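Local coordinates for protein Niban 2 (Homo sapiens, PDB 7CTP) that may suppress apoptosis and promote melanoma cell invasion, and carries a PH domain beside a long, largely helical region, at residues Q56-K61 with V444-T449; V363-V368 with R470-V475; S392-H397 with E438-A443. One frame throughout, in Å; residues are numbered along the deposited sequence.

Interaction 1 of 3, residues Q56-K61 with V444-T449; sequences QLLWRK and VYTFET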
loop_
_atom_site.group_PDB
_atom_site.type_symbol
_atom_site.label_atom_id
_atom_site.label_comp_id
_atom_site.label_asym_id
_atom_site.label_seq_id
_atom_site.Cartn_x
_atom_site.Cartn_y
_atom_site.Cartn_z
ATOM N N GLN A 56 -3.279 -7.626 21.949
ATOM C CA GLN A 56 -4.116 -7.433 23.127
ATOM C C GLN A 56 -5.521 -7.006 22.738
ATOM O O GLN A 56 -6.501 -7.453 23.344
ATOM C CB GLN A 56 -3.481 -6.403 24.058
ATOM C CG GLN A 56 -2.076 -6.749 24.473
ATOM C CD GLN A 56 -2.003 -7.307 25.867
ATOM O OE1 GLN A 56 -2.931 -7.964 26.332
ATOM N NE2 GLN A 56 -0.894 -7.042 26.555
ATOM N N LEU A 57 -5.638 -6.143 21.730
ATOM C CA LEU A 57 -6.953 -5.787 21.221
ATOM C C LEU A 57 -7.524 -6.944 20.414
ATOM O O LEU A 57 -6.790 -7.779 19.874
ATOM C CB LEU A 57 -6.881 -4.525 20.351
ATOM C CG LEU A 57 -6.581 -3.199 21.058
ATOM C CD1 LEU A 57 -6.331 -2.075 20.053
ATOM C CD2 LEU A 57 -7.734 -2.828 21.972
ATOM N N LEU A 58 -8.847 -7.003 20.359
ATOM C CA LEU A 58 -9.516 -7.950 19.486
ATOM C C LEU A 58 -9.585 -7.376 18.077
ATOM O O LEU A 58 -9.541 -6.159 17.882
ATOM C CB LEU A 58 -10.921 -8.253 19.996
ATOM C CG LEU A 58 -10.988 -8.744 21.439
ATOM C CD1 LEU A 58 -12.421 -9.038 21.811
ATOM C CD2 LEU A 58 -10.110 -9.974 21.621
ATOM N N TRP A 59 -9.680 -8.265 17.095
ATOM C CA TRP A 59 -9.800 -7.888 15.693
ATOM C C TRP A 59 -11.168 -8.320 15.176
ATOM O O TRP A 59 -11.604 -9.448 15.425
ATOM C CB TRP A 59 -8.686 -8.520 14.846
ATOM C CG TRP A 59 -7.268 -8.200 15.297
ATOM C CD1 TRP A 59 -6.887 -7.299 16.255
ATOM C CD2 TRP A 59 -6.053 -8.779 14.788
ATOM N NE1 TRP A 59 -5.514 -7.285 16.376
ATOM C CE2 TRP A 59 -4.979 -8.183 15.487
ATOM C CE3 TRP A 59 -5.769 -9.743 13.812
ATOM C CZ2 TRP A 59 -3.645 -8.520 15.241
ATOM C CZ3 TRP A 59 -4.442 -10.076 13.571
ATOM C CH2 TRP A 59 -3.398 -9.465 14.283
ATOM N N ARG A 60 -11.840 -7.410 14.477
ATOM C CA ARG A 60 -13.146 -7.684 13.894
ATOM C C ARG A 60 -13.050 -8.853 12.919
ATOM O O ARG A 60 -12.126 -8.922 12.106
ATOM C CB ARG A 60 -13.638 -6.415 13.199
ATOM C CG ARG A 60 -15.010 -6.455 12.617
ATOM C CD ARG A 60 -15.239 -5.188 11.794
ATOM N NE ARG A 60 -15.050 -3.981 12.602
ATOM C CZ ARG A 60 -15.910 -3.558 13.523
ATOM N NH1 ARG A 60 -17.035 -4.229 13.744
ATOM N NH2 ARG A 60 -15.654 -2.454 14.222
ATOM N N LYS A 61 -13.989 -9.795 13.022
ATOM C CA LYS A 61 -13.920 -11.025 12.238
ATOM C C LYS A 61 -14.818 -11.009 11.007
ATOM O O LYS A 61 -14.508 -11.681 10.017
ATOM C CB LYS A 61 -14.270 -12.224 13.130
ATOM C CG LYS A 61 -13.329 -12.371 14.333
ATOM C CD LYS A 61 -13.464 -13.724 15.020
ATOM C CE LYS A 61 -12.137 -14.194 15.607
ATOM N NZ LYS A 61 -11.097 -13.130 15.599
ATOM N N VAL A 444 -12.414 0.085 18.653
ATOM C CA VAL A 444 -13.867 0.169 18.761
ATOM C C VAL A 444 -14.490 -1.222 18.759
ATOM O O VAL A 444 -15.478 -1.464 19.459
ATOM C CB VAL A 444 -14.457 1.068 17.658
ATOM C CG1 VAL A 444 -13.914 2.489 17.805
ATOM C CG2 VAL A 444 -14.177 0.497 16.288
ATOM N N TYR A 445 -13.921 -2.165 17.997
ATOM C CA TYR A 445 -14.437 -3.535 18.038
ATOM C C TYR A 445 -14.263 -4.132 19.429
ATOM O O TYR A 445 -15.184 -4.751 19.978
ATOM C CB TYR A 445 -13.735 -4.410 16.999
ATOM C CG TYR A 445 -14.178 -5.862 17.062
ATOM C CD1 TYR A 445 -15.445 -6.239 16.629
ATOM C CD2 TYR A 445 -13.338 -6.845 17.567
ATOM C CE1 TYR A 445 -15.860 -7.554 16.690
ATOM C CE2 TYR A 445 -13.747 -8.168 17.633
ATOM C CZ TYR A 445 -15.008 -8.513 17.191
ATOM O OH TYR A 445 -15.427 -9.831 17.249
ATOM N N THR A 446 -13.070 -3.965 20.004
ATOM C CA THR A 446 -12.817 -4.449 21.357
ATOM C C THR A 446 -13.758 -3.791 22.358
ATOM O O THR A 446 -14.337 -4.466 23.221
ATOM C CB THR A 446 -11.363 -4.188 21.742
ATOM O OG1 THR A 446 -10.493 -4.847 20.812
ATOM C CG2 THR A 446 -11.089 -4.710 23.144
ATOM N N PHE A 447 -13.925 -2.468 22.255
ATOM C CA PHE A 447 -14.818 -1.761 23.169
ATOM C C PHE A 447 -16.232 -2.316 23.094
ATOM O O PHE A 447 -16.868 -2.563 24.125
ATOM C CB PHE A 447 -14.834 -0.258 22.876
ATOM C CG PHE A 447 -15.673 0.529 23.853
ATOM C CD1 PHE A 447 -15.188 0.818 25.121
ATOM C CD2 PHE A 447 -16.956 0.946 23.515
ATOM C CE1 PHE A 447 -15.964 1.524 26.033
ATOM C CE2 PHE A 447 -17.733 1.653 24.418
ATOM C CZ PHE A 447 -17.237 1.945 25.674
ATOM N N GLU A 448 -16.740 -2.516 21.875
ATOM C CA GLU A 448 -18.093 -3.040 21.710
ATOM C C GLU A 448 -18.212 -4.431 22.320
ATOM O O GLU A 448 -19.143 -4.713 23.087
ATOM C CB GLU A 448 -18.480 -3.079 20.231
ATOM C CG GLU A 448 -19.861 -3.695 20.002
ATOM C CD GLU A 448 -20.339 -3.596 18.569
ATOM O OE1 GLU A 448 -19.508 -3.347 17.669
ATOM O OE2 GLU A 448 -21.555 -3.779 18.345
ATOM N N THR A 449 -17.263 -5.310 21.996
ATOM C CA THR A 449 -17.321 -6.685 22.479
ATOM C C THR A 449 -17.241 -6.743 23.999
ATOM O O THR A 449 -18.015 -7.459 24.647
ATOM C CB THR A 449 -16.202 -7.506 21.846
ATOM O OG1 THR A 449 -16.239 -7.332 20.425
ATOM C CG2 THR A 449 -16.382 -8.984 22.166
HETATM O O HOH W 1 -17.435 -2.003 16.891
HETATM O O HOH W 2 -19.778 -4.012 15.103
HETATM O O HOH W 3 -16.626 -9.974 14.349
#
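R60 lies across the ring of Y445, and this apolar contact carries much of the join between the extended segment 56-61 and helix segment 444-449. The CA of R60 sits 3.6 Å from the Y445 ring centroid and only 3° off the ring normal, a CH-pi contact over the centre of one face. The opposite face is covered by OG1 of T449, one turn on in the same helix. The ring lies against the passing chain, and L58 CB meets its edge at CE2 (3.7 Å). The guanidinium of R60 folds back over the same residue, its plane 68° from that of the ring, and Y445 CD1 lies over one of its faces, offset toward the rim. Farther along, L58 CD1 reaches T449 CG2 at 4.0 Å.

One direct hydrogen bond crosses the contact: L58 N donates to T446 OG1 (2.8 Å, 141° at the hydrogen). That hydroxyl also bonds to N442 O, so it links the helix backbone to the loop.

Water supplies further polar links. Two molecules bridge the R60 guanidinium to E448 OE1, one from NH2 and one from NH1, and a third joins K61 N to Y445 OH. R60 NH2 also forms a salt bridge with D441 OD1.

Segment 56-61 belongs to the connection from helix 10-48 to strand 70-77, the first strand of the PH-domain sheet. It runs over helix 422-455, while D482 of helix 464-511 receives the backbone N-H groups of Q56 and L57. F447, on the side of helix 422-455 away from segment 56-61, packs on F364, V368 and M371 of helix 342-378.

Interaction 2 of 3, residues V363-V368 with R470-V475; sequences VFFKEV and RVLERV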
loop_
_atom_site.group_PDB
_atom_site.type_symbol
_atom_site.label_atom_id
_atom_site.label_comp_id
_atom_site.label_asym_id
_atom_site.label_seq_id
_atom_site.Cartn_x
_atom_site.Cartn_y
_atom_site.Cartn_z
ATOM N N VAL A 363 -8.979 10.556 19.691
ATOM C CA VAL A 363 -10.264 10.546 19.003
ATOM C C VAL A 363 -11.151 9.436 19.551
ATOM O O VAL A 363 -12.362 9.616 19.737
ATOM C CB VAL A 363 -10.048 10.407 17.483
ATOM C CG1 VAL A 363 -11.358 10.063 16.786
ATOM C CG2 VAL A 363 -9.483 11.713 16.907
ATOM N N PHE A 364 -10.555 8.270 19.816
ATOM C CA PHE A 364 -11.298 7.153 20.392
ATOM C C PHE A 364 -11.863 7.530 21.755
ATOM O O PHE A 364 -13.050 7.325 22.032
ATOM C CB PHE A 364 -10.375 5.943 20.507
ATOM C CG PHE A 364 -10.965 4.793 21.268
ATOM C CD1 PHE A 364 -12.077 4.119 20.785
ATOM C CD2 PHE A 364 -10.401 4.384 22.465
ATOM C CE1 PHE A 364 -12.620 3.056 21.487
ATOM C CE2 PHE A 364 -10.938 3.322 23.172
ATOM C CZ PHE A 364 -12.045 2.660 22.683
ATOM N N PHE A 365 -11.012 8.103 22.605
ATOM C CA PHE A 365 -11.413 8.519 23.950
ATOM C C PHE A 365 -12.559 9.521 23.905
ATOM O O PHE A 365 -13.515 9.419 24.687
ATOM C CB PHE A 365 -10.199 9.108 24.662
ATOM C CG PHE A 365 -10.408 9.392 26.119
ATOM C CD1 PHE A 365 -10.104 8.434 27.068
ATOM C CD2 PHE A 365 -10.867 10.628 26.543
ATOM C CE1 PHE A 365 -10.276 8.687 28.417
ATOM C CE2 PHE A 365 -11.038 10.881 27.896
ATOM C CZ PHE A 365 -10.744 9.911 28.827
ATOM N N LYS A 366 -12.483 10.495 22.989
ATOM C CA LYS A 366 -13.534 11.501 22.867
ATOM C C LYS A 366 -14.853 10.883 22.420
ATOM O O LYS A 366 -15.917 11.222 22.953
ATOM C CB LYS A 366 -13.100 12.592 21.890
ATOM C CG LYS A 366 -14.224 13.523 21.464
ATOM C CD LYS A 366 -13.731 14.552 20.463
ATOM C CE LYS A 366 -14.893 15.166 19.714
ATOM N NZ LYS A 366 -15.935 15.630 20.671
ATOM N N GLU A 367 -14.803 9.961 21.453
ATOM C CA GLU A 367 -16.037 9.388 20.929
ATOM C C GLU A 367 -16.718 8.511 21.971
ATOM O O GLU A 367 -17.949 8.523 22.095
ATOM C CB GLU A 367 -15.740 8.603 19.651
ATOM C CG GLU A 367 -15.364 9.502 18.485
ATOM C CD GLU A 367 -16.467 10.481 18.132
ATOM O OE1 GLU A 367 -17.633 10.052 17.995
ATOM O OE2 GLU A 367 -16.161 11.682 17.995
ATOM N N VAL A 368 -15.933 7.762 22.746
ATOM C CA VAL A 368 -16.514 6.949 23.811
ATOM C C VAL A 368 -17.121 7.845 24.886
ATOM O O VAL A 368 -18.219 7.576 25.397
ATOM C CB VAL A 368 -15.454 5.996 24.392
ATOM C CG1 VAL A 368 -15.944 5.392 25.700
ATOM C CG2 VAL A 368 -15.124 4.895 23.382
ATOM N N ARG A 470 -15.021 1.998 32.855
ATOM C CA ARG A 470 -14.085 0.932 33.209
ATOM C C ARG A 470 -13.713 0.093 31.998
ATOM O O ARG A 470 -12.556 -0.317 31.856
ATOM C CB ARG A 470 -14.662 0.028 34.301
ATOM C CG ARG A 470 -14.159 0.348 35.700
ATOM C CD ARG A 470 -15.047 -0.293 36.756
ATOM N NE ARG A 470 -15.244 -1.727 36.541
ATOM C CZ ARG A 470 -16.404 -2.291 36.215
ATOM N NH1 ARG A 470 -16.482 -3.606 36.052
ATOM N NH2 ARG A 470 -17.483 -1.546 36.028
ATOM N N VAL A 471 -14.687 -0.194 31.133
ATOM C CA VAL A 471 -14.385 -0.875 29.879
ATOM C C VAL A 471 -13.463 -0.014 29.022
ATOM O O VAL A 471 -12.520 -0.516 28.395
ATOM C CB VAL A 471 -15.690 -1.224 29.142
ATOM C CG1 VAL A 471 -15.399 -1.671 27.709
ATOM C CG2 VAL A 471 -16.457 -2.299 29.901
ATOM N N LEU A 472 -13.717 1.298 28.995
ATOM C CA LEU A 472 -12.871 2.214 28.236
ATOM C C LEU A 472 -11.442 2.189 28.756
ATOM O O LEU A 472 -10.485 2.110 27.978
ATOM C CB LEU A 472 -13.454 3.630 28.288
ATOM C CG LEU A 472 -12.592 4.778 27.762
ATOM C CD1 LEU A 472 -12.340 4.621 26.259
ATOM C CD2 LEU A 472 -13.224 6.124 28.048
ATOM N N GLU A 473 -11.276 2.227 30.081
ATOM C CA GLU A 473 -9.932 2.205 30.649
ATOM C C GLU A 473 -9.215 0.895 30.328
ATOM O O GLU A 473 -7.997 0.883 30.114
ATOM C CB GLU A 473 -10.000 2.443 32.159
ATOM C CG GLU A 473 -8.750 3.068 32.772
ATOM C CD GLU A 473 -8.385 4.420 32.166
ATOM O OE1 GLU A 473 -9.292 5.245 31.915
ATOM O OE2 GLU A 473 -7.174 4.652 31.941
ATOM N N ARG A 474 -9.958 -0.218 30.272
ATOM C CA ARG A 474 -9.356 -1.496 29.895
ATOM C C ARG A 474 -8.918 -1.494 28.436
ATOM O O ARG A 474 -7.861 -2.043 28.099
ATOM C CB ARG A 474 -10.334 -2.644 30.131
ATOM C CG ARG A 474 -10.361 -3.174 31.547
ATOM C CD ARG A 474 -11.450 -4.223 31.709
ATOM N NE ARG A 474 -11.146 -5.465 31.001
ATOM C CZ ARG A 474 -12.070 -6.289 30.513
ATOM N NH1 ARG A 474 -13.359 -6.003 30.656
ATOM N NH2 ARG A 474 -11.708 -7.400 29.881
ATOM N N VAL A 475 -9.739 -0.923 27.556
ATOM C CA VAL A 475 -9.404 -0.905 26.135
ATOM C C VAL A 475 -8.221 0.022 25.883
ATOM O O VAL A 475 -7.356 -0.262 25.045
ATOM C CB VAL A 475 -10.644 -0.518 25.305
ATOM C CG1 VAL A 475 -10.297 -0.378 23.819
ATOM C CG2 VAL A 475 -11.733 -1.562 25.494
#
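L472 projects from segment 470-475 toward segment 363-368 and places its two methyl groups among F364, F365 and V368. Its CG is anti to the backbone N (chi1 170°), which carries the branch point out toward the facing helix. CD1 meets F364 CE2 at 3.6 Å, the two side chains sliding past each other in opposite directions. V368 is arranged likewise against L472, but its CG1 touches both branches, with L472 CD2 at 3.7 Å. On the exposed side F365 crosses L472 at about a right angle and brings CE1 to within 3.9 Å of CD2.

The two helix segments are antiparallel, their axes 170° apart in direction and 11.3 Å apart at closest approach, within the helical bundle formed by helices 342-378, 422-455 and 464-511. No hydrogen bond joins the segments; the contact is hydrophobic packing.

One turn beyond L472, V475 approaches F364 at about a right angle, and its CG1 lies 3.7 Å from F364 CZ. The outer end of the F364 ring therefore meets both L472 CD1 and V475 CG1. F447 of helix 422-455 packs on V368 and V471, while L476 touches both F364 and F365.

Interaction 3 of 3, residues S392-H397 with E438-A443; sequences SRLAYH and EQMDNA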
loop_
_atom_site.group_PDB
_atom_site.type_symbol
_atom_site.label_atom_id
_atom_site.label_comp_id
_atom_site.label_asym_id
_atom_site.label_seq_id
_atom_site.Cartn_x
_atom_site.Cartn_y
_atom_site.Cartn_z
ATOM N N SER A 392 -19.117 1.925 16.041
ATOM C CA SER A 392 -18.546 0.763 15.362
ATOM C C SER A 392 -17.870 1.141 14.054
ATOM O O SER A 392 -16.992 0.407 13.581
ATOM C CB SER A 392 -19.623 -0.296 15.092
ATOM O OG SER A 392 -20.492 0.085 14.035
ATOM N N ARG A 393 -18.254 2.275 13.462
ATOM C CA ARG A 393 -17.759 2.703 12.158
ATOM C C ARG A 393 -16.703 3.794 12.244
ATOM O O ARG A 393 -16.318 4.348 11.204
ATOM C CB ARG A 393 -18.922 3.199 11.303
ATOM C CG ARG A 393 -20.053 2.221 11.231
ATOM C CD ARG A 393 -21.031 2.560 10.132
ATOM N NE ARG A 393 -21.784 1.366 9.779
ATOM C CZ ARG A 393 -21.531 0.612 8.718
ATOM N NH1 ARG A 393 -20.558 0.945 7.874
ATOM N NH2 ARG A 393 -22.266 -0.468 8.496
ATOM N N LEU A 394 -16.231 4.109 13.456
ATOM C CA LEU A 394 -15.351 5.261 13.659
ATOM C C LEU A 394 -14.100 5.186 12.787
ATOM O O LEU A 394 -13.658 6.201 12.233
ATOM C CB LEU A 394 -14.967 5.362 15.133
ATOM C CG LEU A 394 -13.975 6.447 15.545
ATOM C CD1 LEU A 394 -14.475 7.817 15.109
ATOM C CD2 LEU A 394 -13.759 6.401 17.048
ATOM N N ALA A 395 -13.519 3.994 12.644
ATOM C CA ALA A 395 -12.260 3.901 11.910
ATOM C C ALA A 395 -12.407 4.298 10.450
ATOM O O ALA A 395 -11.394 4.567 9.793
ATOM C CB ALA A 395 -11.683 2.490 12.001
ATOM N N TYR A 396 -13.632 4.353 9.932
ATOM C CA TYR A 396 -13.884 4.716 8.545
ATOM C C TYR A 396 -14.605 6.050 8.403
ATOM O O TYR A 396 -15.071 6.377 7.306
ATOM C CB TYR A 396 -14.684 3.608 7.857
ATOM C CG TYR A 396 -13.982 2.276 7.940
ATOM C CD1 TYR A 396 -13.017 1.924 7.003
ATOM C CD2 TYR A 396 -14.235 1.391 8.988
ATOM C CE1 TYR A 396 -12.348 0.728 7.085
ATOM C CE2 TYR A 396 -13.561 0.188 9.076
ATOM C CZ TYR A 396 -12.624 -0.137 8.118
ATOM O OH TYR A 396 -11.944 -1.331 8.194
ATOM N N HIS A 397 -14.714 6.819 9.483
ATOM C CA HIS A 397 -15.439 8.079 9.430
ATOM C C HIS A 397 -14.656 9.058 8.568
ATOM O O HIS A 397 -13.486 9.329 8.868
ATOM C CB HIS A 397 -15.641 8.646 10.833
ATOM C CG HIS A 397 -16.703 9.696 10.908
ATOM N ND1 HIS A 397 -16.507 10.986 10.465
ATOM C CD2 HIS A 397 -17.974 9.647 11.373
ATOM C CE1 HIS A 397 -17.610 11.689 10.652
ATOM N NE2 HIS A 397 -18.516 10.899 11.205
ATOM N N GLU A 438 -6.417 0.461 11.178
ATOM C CA GLU A 438 -6.547 -0.858 11.791
ATOM C C GLU A 438 -6.652 -0.746 13.305
ATOM O O GLU A 438 -7.522 -1.366 13.927
ATOM C CB GLU A 438 -5.355 -1.732 11.394
ATOM C CG GLU A 438 -5.352 -2.103 9.919
ATOM C CD GLU A 438 -4.026 -2.681 9.451
ATOM O OE1 GLU A 438 -4.015 -3.306 8.370
ATOM O OE2 GLU A 438 -3.002 -2.501 10.146
ATOM N N GLN A 439 -5.778 0.051 13.918
ATOM C CA GLN A 439 -5.769 0.115 15.379
ATOM C C GLN A 439 -7.015 0.810 15.913
ATOM O O GLN A 439 -7.515 0.456 16.990
ATOM C CB GLN A 439 -4.502 0.798 15.873
ATOM C CG GLN A 439 -3.248 -0.039 15.653
ATOM C CD GLN A 439 -3.449 -1.502 16.025
ATOM O OE1 GLN A 439 -3.750 -1.825 17.174
ATOM N NE2 GLN A 439 -3.279 -2.392 15.053
ATOM N N MET A 440 -7.547 1.787 15.172
ATOM C CA MET A 440 -8.817 2.385 15.574
ATOM C C MET A 440 -9.954 1.376 15.468
ATOM O O MET A 440 -10.787 1.272 16.378
ATOM C CB MET A 440 -9.118 3.622 14.733
ATOM C CG MET A 440 -10.468 4.260 15.034
ATOM S SD MET A 440 -10.509 5.005 16.681
ATOM C CE MET A 440 -10.095 6.687 16.251
ATOM N N ASP A 441 -9.999 0.611 14.372
ATOM C CA ASP A 441 -11.050 -0.392 14.231
ATOM C C ASP A 441 -10.946 -1.441 15.327
ATOM O O ASP A 441 -11.963 -1.875 15.879
ATOM C CB ASP A 441 -10.984 -1.056 12.856
ATOM C CG ASP A 441 -12.249 -1.844 12.524
ATOM O OD1 ASP A 441 -13.363 -1.290 12.662
ATOM O OD2 ASP A 441 -12.124 -3.019 12.099
ATOM N N ASN A 442 -9.726 -1.853 15.661
ATOM C CA ASN A 442 -9.565 -2.826 16.737
ATOM C C ASN A 442 -10.036 -2.250 18.068
ATOM O O ASN A 442 -10.636 -2.961 18.882
ATOM C CB ASN A 442 -8.111 -3.280 16.839
ATOM C CG ASN A 442 -7.646 -4.049 15.605
ATOM O OD1 ASN A 442 -8.449 -4.399 14.733
ATOM N ND2 ASN A 442 -6.349 -4.312 15.529
ATOM N N ALA A 443 -9.790 -0.961 18.301
ATOM C CA ALA A 443 -10.190 -0.353 19.569
ATOM C C ALA A 443 -11.706 -0.323 19.708
ATOM O O ALA A 443 -12.252 -0.669 20.768
ATOM C CB ALA A 443 -9.598 1.054 19.700
HETATM O O HOH W 4 -14.640 1.210 12.658
HETATM O O HOH W 5 -12.960 -3.250 9.582
#
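A395 sets its methyl group against the backbone of helix segment 438-443, with CB 3.5 Å from D441 N and 3.7 Å from D441 CB. The same residue also meets M440, whose CG comes within 3.6 Å of A395 CA. Beyond CG the methionine chain bends at chi2 (68°) and again at chi3, and its end crosses the L394 branch obliquely: SD is 3.6 Å from L394 CD2, and CE touches both CD2 and CG. An alanine in place of M440, lacking CG, SD and CE, would probably leave a gap beside the L394 branch and the CA of A395 less well covered.

The polar half of the contact is mediated by water. One molecule donates to D441 OD1 (2.8 Å) and to S392 O, and accepts from A395 N, tying the carboxylate to the backbone of the turn. A second donates to D441 OD2 and lies 2.6 Å from Y396 OH. Y396 CE2 lies 3.9 Å from D441 OD1, the ring and carboxylate planes 70° apart.

Farther out, R60 NH2 forms a salt bridge with D441 OD1, so this oxygen is shared between the arginine and the first water, and the OG of S392 bonds to E389 O. Segment 392-397, with a short 3-10 turn at 394-395, follows helix 384-391 and leads toward helix 402-405. It packs on helix 422-455, while V360 and V363 of helix 342-378 touch M440 and E367 of that helix touches L394.

How the interactions relate
From the N terminus, the chain leaves helix 10-48 through 56-61, which packs against 444-449 on helix 422-455; interaction 1 thus closes a loop that includes the whole PH-domain sheet. Interaction 2 opens at 363-368 within that loop but closes at 470-475, beyond it, so the two cross. Interaction 3, between 392-397 and 438-443, is enclosed by both. Interactions 1 and 3 occupy consecutive parts of helix 422-455 and share the R60-D441 pair. F447 connects interaction 1 to both helices of interaction 2, while V363 and M440 link interactions 2 and 3.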